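Local coordinates for macrodomain protein (Streptomyces coelicolor, PDB 5E3B) that probably removes ADP-ribose from thymidine in DNA by hydrolysis, belongs to the macrodomain family, and when disrupted increases antibiotic production in the bacterium, at residues R72-H75 with A80-F83; V117-I122 with E158-D163. All coordinates share one frame; numbering follows the deposited sequence. Where two conformers were deposited one is given.

Contact 1 (R72-H75 with A80-F83); sequences RAWH and ANDF
Phe83 wedges its ring between Trp74 and the backbone of His75, and this is the close-packed half of the contact. One edge of the phenyl ring is turned to the indole face in a T-shaped stack: CD2 of Phe83 lies 3.6 Å from CD2 of Trp74, with the planes 82° apart. Behind it, CB of Phe83 sits over the five-membered ring of Trp74 as a CH-pi contact. His75 takes the phenyl face, its CA lying 3.9 Å from the centroid of the Phe83 ring, while its imidazole presents an edge to that ring through CD2. With CG of Trp74 anti to the backbone N (chi1 -171°), the indole reaches out from the helix to the loop, and Ile103 of strand 97-105 touches both Trp74 and Phe83. The returning loop is shaped by an Asx turn, in which OD1 of Asn81 accepts from the backbone N of Phe83 at 2.9 Å, the donor standing above the carbonyl plane. The other half of the same amide binds helix 66-76: ND2 of Asn81 donates to O of Trp74 over 3.0 Å, almost straight and on a lone pair in the carbonyl plane. Both ends of the amide are thus engaged, which fixes its rotation. The looser, solvent-facing side is that of Asp82, whose OD1 takes NE1 of Trp74 at 3.0 Å. The oxygen lies at the indole edge, near its plane, but the bond is bent to 137° and is doubtful, since the exposed Asp82 has two conformers.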
loop_
_atom_site.group_PDB
_atom_site.type_symbol
_atom_site.label_atom_id
_atom_site.label_comp_id
_atom_site.label_asym_id
_atom_site.label_seq_id
_atom_site.Cartn_x
_atom_site.Cartn_y
_atom_site.Cartn_z
ATOM N N ARG A 72 6.242 11.205 -6.564
ATOM C CA ARG A 72 7.069 12.456 -6.457
ATOM C C ARG A 72 6.267 13.615 -7.018
ATOM O O ARG A 72 6.334 14.705 -6.422
ATOM C CB ARG A 72 8.399 12.243 -7.166
ATOM C CG ARG A 72 9.306 11.225 -6.519
ATOM C CD ARG A 72 10.706 11.392 -7.005
ATOM N NE ARG A 72 11.602 10.325 -6.531
ATOM C CZ ARG A 72 12.234 10.313 -5.357
ATOM N NH1 ARG A 72 11.994 11.160 -4.423
ATOM N NH2 ARG A 72 12.983 9.249 -5.116
ATOM N N ALA A 73 5.541 13.404 -8.111
ATOM C CA ALA A 73 4.739 14.491 -8.721
ATOM C C ALA A 73 3.612 14.888 -7.800
ATOM O O ALA A 73 3.341 16.075 -7.557
ATOM C CB ALA A 73 4.217 14.060 -10.030
ATOM N N TRP A 74 2.932 13.901 -7.209
ATOM C CA TRP A 74 1.873 14.115 -6.229
ATOM C C TRP A 74 2.343 14.954 -5.070
ATOM O O TRP A 74 1.754 15.967 -4.742
ATOM C CB TRP A 74 1.267 12.769 -5.884
ATOM C CG TRP A 74 0.015 12.697 -5.043
ATOM C CD1 TRP A 74 -1.064 13.535 -5.091
ATOM C CD2 TRP A 74 -0.300 11.654 -4.127
ATOM N NE1 TRP A 74 -2.061 13.064 -4.215
ATOM C CE2 TRP A 74 -1.607 11.943 -3.584
ATOM C CE3 TRP A 74 0.399 10.529 -3.656
ATOM C CZ2 TRP A 74 -2.209 11.102 -2.665
ATOM C CZ3 TRP A 74 -0.192 9.694 -2.689
ATOM C CH2 TRP A 74 -1.512 10.018 -2.223
ATOM N N HIS A 75 3.433 14.569 -4.451
ATOM C CA HIS A 75 4.016 15.345 -3.375
ATOM C C HIS A 75 4.454 16.789 -3.881
ATOM O O HIS A 75 4.147 17.766 -3.192
ATOM C CB HIS A 75 5.213 14.609 -2.846
ATOM C CG HIS A 75 5.967 15.401 -1.859
ATOM N ND1 HIS A 75 7.089 16.122 -2.263
ATOM C CD2 HIS A 75 5.770 15.697 -0.563
ATOM C CE1 HIS A 75 7.568 16.772 -1.235
ATOM N NE2 HIS A 75 6.795 16.568 -0.202
ATOM N N ALA A 80 -1.714 22.069 -4.778
ATOM C CA ALA A 80 -2.832 22.088 -5.660
ATOM C C ALA A 80 -3.591 20.814 -5.693
ATOM O O ALA A 80 -4.441 20.690 -6.567
ATOM C CB ALA A 80 -2.378 22.419 -7.054
ATOM N N ASN A 81 -3.315 19.874 -4.786
ATOM C CA ASN A 81 -3.943 18.588 -4.833
ATOM C C ASN A 81 -4.292 17.958 -3.450
ATOM O O ASN A 81 -4.200 18.670 -2.439
ATOM C CB ASN A 81 -3.111 17.642 -5.782
ATOM C CG ASN A 81 -1.819 17.101 -5.129
ATOM O OD1 ASN A 81 -1.734 16.998 -3.956
ATOM N ND2 ASN A 81 -0.835 16.809 -5.943
ATOM N N ASP A 82 -4.731 16.659 -3.392
ATOM C CA ASP A 82 -5.100 15.829 -2.144
ATOM C C ASP A 82 -3.981 15.184 -1.305
ATOM O O ASP A 82 -4.219 14.527 -0.248
ATOM C CB ASP A 82 -6.285 14.800 -2.380
ATOM C CG ASP A 82 -5.860 13.253 -2.531
ATOM O OD1 ASP A 82 -4.824 12.940 -3.157
ATOM O OD2 ASP A 82 -6.648 12.339 -2.094
ATOM N N PHE A 83 -2.728 15.393 -1.727
ATOM C CA PHE A 83 -1.635 14.769 -0.992
ATOM C C PHE A 83 -1.669 15.112 0.476
ATOM O O PHE A 83 -1.747 16.307 0.827
ATOM C CB PHE A 83 -0.279 15.216 -1.587
ATOM C CG PHE A 83 0.889 14.528 -0.949
ATOM C CD1 PHE A 83 1.464 15.057 0.200
ATOM C CD2 PHE A 83 1.432 13.382 -1.497
ATOM C CE1 PHE A 83 2.562 14.439 0.786
ATOM C CE2 PHE A 83 2.496 12.728 -0.917
ATOM C CZ PHE A 83 3.058 13.244 0.238
#

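Contact 2 (V117-I122 with E158-D163); sequences VRYEAI and EPLISD
Tyr119, in the first turn of helix 119-136, meets Leu160 of helix 154-166 just after Arg118, the N-cap residue. A chi1 of -179° swings the Tyr119 ring away from its own backbone N and across to the second helix. There the phenol lies over the leucine branches: CD1 of Leu160 stands 3.9 Å from the centroid of the Tyr119 ring, a CH-pi contact 21° off the normal, while CD2 of Leu160 comes to 3.6 Å from OH of Tyr119. The same CD1 branch also approaches the backbone, 3.5 Å from O of Tyr119, so it touches both the ring and the carbonyl of that residue. Arg156 touches the tyrosine as well. Ile122, three residues on and with its N bonded to O of Arg118, comes round to the same side of the helix. Its CG2 branch touches CD1 of Leu160 at 3.9 Å. One turn further along helix 119-136, Leu126 touches both Leu160 and Ile161. The contact is made by van der Waals and CH-pi packing, with Tyr119 at the exposed border and Leu160 buried, an arrangement that joins two of the helices flanking the mixed sheet in the alpha/beta/alpha macrodomain fold.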
loop_
_atom_site.group_PDB
_atom_site.type_symbol
_atom_site.label_atom_id
_atom_site.label_comp_id
_atom_site.label_asym_id
_atom_site.label_seq_id
_atom_site.Cartn_x
_atom_site.Cartn_y
_atom_site.Cartn_z
ATOM N N VAL A 117 4.375 5.340 11.961
ATOM C CA VAL A 117 3.194 5.076 11.135
ATOM C C VAL A 117 1.970 5.481 11.943
ATOM O O VAL A 117 1.816 5.113 13.114
ATOM C CB VAL A 117 3.112 3.593 10.740
ATOM C CG1 VAL A 117 1.850 3.350 9.962
ATOM C CG2 VAL A 117 4.336 3.141 9.926
ATOM N N ARG A 118 1.117 6.250 11.310
ATOM C CA ARG A 118 0.002 6.872 11.980
ATOM C C ARG A 118 -1.271 6.041 11.837
ATOM O O ARG A 118 -1.782 5.885 10.735
ATOM C CB ARG A 118 -0.190 8.256 11.432
ATOM C CG ARG A 118 0.950 9.168 11.859
ATOM C CD ARG A 118 0.664 9.919 13.165
ATOM N NE ARG A 118 0.021 11.203 12.840
ATOM C CZ ARG A 118 0.543 12.417 13.016
ATOM N NH1 ARG A 118 -0.164 13.482 12.635
ATOM N NH2 ARG A 118 1.739 12.597 13.581
ATOM N N TYR A 119 -1.788 5.559 12.972
ATOM C CA TYR A 119 -2.921 4.616 13.015
ATOM C C TYR A 119 -4.105 5.185 12.237
ATOM O O TYR A 119 -4.702 4.457 11.459
ATOM C CB TYR A 119 -3.319 4.387 14.484
ATOM C CG TYR A 119 -4.459 3.416 14.702
ATOM C CD1 TYR A 119 -4.205 2.060 14.825
ATOM C CD2 TYR A 119 -5.804 3.845 14.731
ATOM C CE1 TYR A 119 -5.222 1.134 15.018
ATOM C CE2 TYR A 119 -6.815 2.894 14.961
ATOM C CZ TYR A 119 -6.494 1.561 15.086
ATOM O OH TYR A 119 -7.434 0.585 15.289
ATOM N N GLU A 120 -4.463 6.460 12.440
ATOM C CA GLU A 120 -5.648 7.021 11.786
ATOM C C GLU A 120 -5.384 7.102 10.281
ATOM O O GLU A 120 -6.295 6.918 9.480
ATOM C CB GLU A 120 -6.050 8.416 12.322
ATOM C CG GLU A 120 -6.388 8.442 13.834
ATOM N N ALA A 121 -4.156 7.501 9.915
ATOM C CA ALA A 121 -3.770 7.636 8.500
ATOM C C ALA A 121 -3.813 6.314 7.780
ATOM O O ALA A 121 -4.360 6.207 6.719
ATOM C CB ALA A 121 -2.355 8.179 8.411
ATOM N N ILE A 122 -3.227 5.296 8.391
ATOM C CA ILE A 122 -3.232 3.956 7.797
ATOM C C ILE A 122 -4.663 3.398 7.678
ATOM O O ILE A 122 -4.975 2.755 6.693
ATOM C CB ILE A 122 -2.357 2.982 8.583
ATOM C CG1 ILE A 122 -0.934 3.330 8.379
ATOM C CG2 ILE A 122 -2.650 1.523 8.206
ATOM C CD1 ILE A 122 -0.370 2.750 7.092
ATOM N N GLU A 158 -2.020 -4.860 11.158
ATOM C CA GLU A 158 -2.673 -6.045 10.707
ATOM C C GLU A 158 -4.185 -5.915 11.108
ATOM O O GLU A 158 -5.041 -6.257 10.335
ATOM C CB GLU A 158 -2.036 -7.439 11.067
ATOM C CG GLU A 158 -2.837 -8.570 10.530
ATOM C CD GLU A 158 -2.260 -10.005 10.406
ATOM O OE1 GLU A 158 -1.109 -10.207 10.224
ATOM O OE2 GLU A 158 -3.067 -10.964 10.266
ATOM N N PRO A 159 -4.498 -5.478 12.355
ATOM C CA PRO A 159 -5.927 -5.359 12.621
ATOM C C PRO A 159 -6.703 -4.410 11.761
ATOM O O PRO A 159 -7.867 -4.628 11.421
ATOM C CB PRO A 159 -5.986 -4.860 14.059
ATOM C CG PRO A 159 -4.771 -5.404 14.685
ATOM C CD PRO A 159 -3.707 -5.301 13.592
ATOM N N LEU A 160 -6.019 -3.362 11.286
ATOM C CA LEU A 160 -6.695 -2.493 10.279
ATOM C C LEU A 160 -6.857 -3.175 8.909
ATOM O O LEU A 160 -7.804 -2.884 8.182
ATOM C CB LEU A 160 -5.921 -1.149 10.201
ATOM C CG LEU A 160 -5.935 -0.222 11.458
ATOM C CD1 LEU A 160 -4.949 0.941 11.335
ATOM C CD2 LEU A 160 -7.352 0.318 11.653
ATOM N N ILE A 161 -5.968 -4.100 8.535
ATOM C CA ILE A 161 -6.147 -4.917 7.327
ATOM C C ILE A 161 -7.398 -5.743 7.489
ATOM O O ILE A 161 -8.267 -5.876 6.617
ATOM C CB ILE A 161 -4.899 -5.759 7.021
ATOM C CG1 ILE A 161 -3.700 -4.792 6.752
ATOM C CG2 ILE A 161 -5.164 -6.771 5.933
ATOM C CD1 ILE A 161 -2.380 -5.464 6.621
ATOM N N SER A 162 -7.487 -6.391 8.670
ATOM C CA SER A 162 -8.679 -7.223 8.948
ATOM C C SER A 162 -9.960 -6.368 8.882
ATOM O O SER A 162 -10.962 -6.829 8.257
ATOM C CB SER A 162 -8.587 -7.849 10.359
ATOM O OG SER A 162 -7.525 -8.834 10.368
ATOM N N ASP A 163 -9.935 -5.214 9.535
ATOM C CA ASP A 163 -11.149 -4.400 9.679
ATOM C C ASP A 163 -11.555 -3.700 8.360
ATOM O O ASP A 163 -12.718 -3.498 8.091
ATOM C CB ASP A 163 -10.953 -3.411 10.775
ATOM C CG ASP A 163 -12.183 -2.660 11.102
ATOM O OD1 ASP A 163 -13.176 -3.261 11.571
ATOM O OD2 ASP A 163 -12.226 -1.427 10.841
#

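Contacts 1 and 2 lie in series along one macrodomain chain, their centres 22 Å apart and their nearest atoms about 10 Å apart, so they do not touch. The centre of contact 1 is peripheral, about 17 Å from the centre of the chain, and this contact folds the loop before edge strand 88-94 back onto helix 66-76. Contact 2, its centre about 11 Å from that of the chain, joins two helices. Strand 97-105 lies between the two in the chain and gives both a neighbour: Ile103 touches contact 1, and Gly104, the next residue, shares a backbone hydrogen bond with Arg118 of contact 2. No nucleotide is bound in the model, so the coordinates do not place either contact relative to an ADP-ribose site.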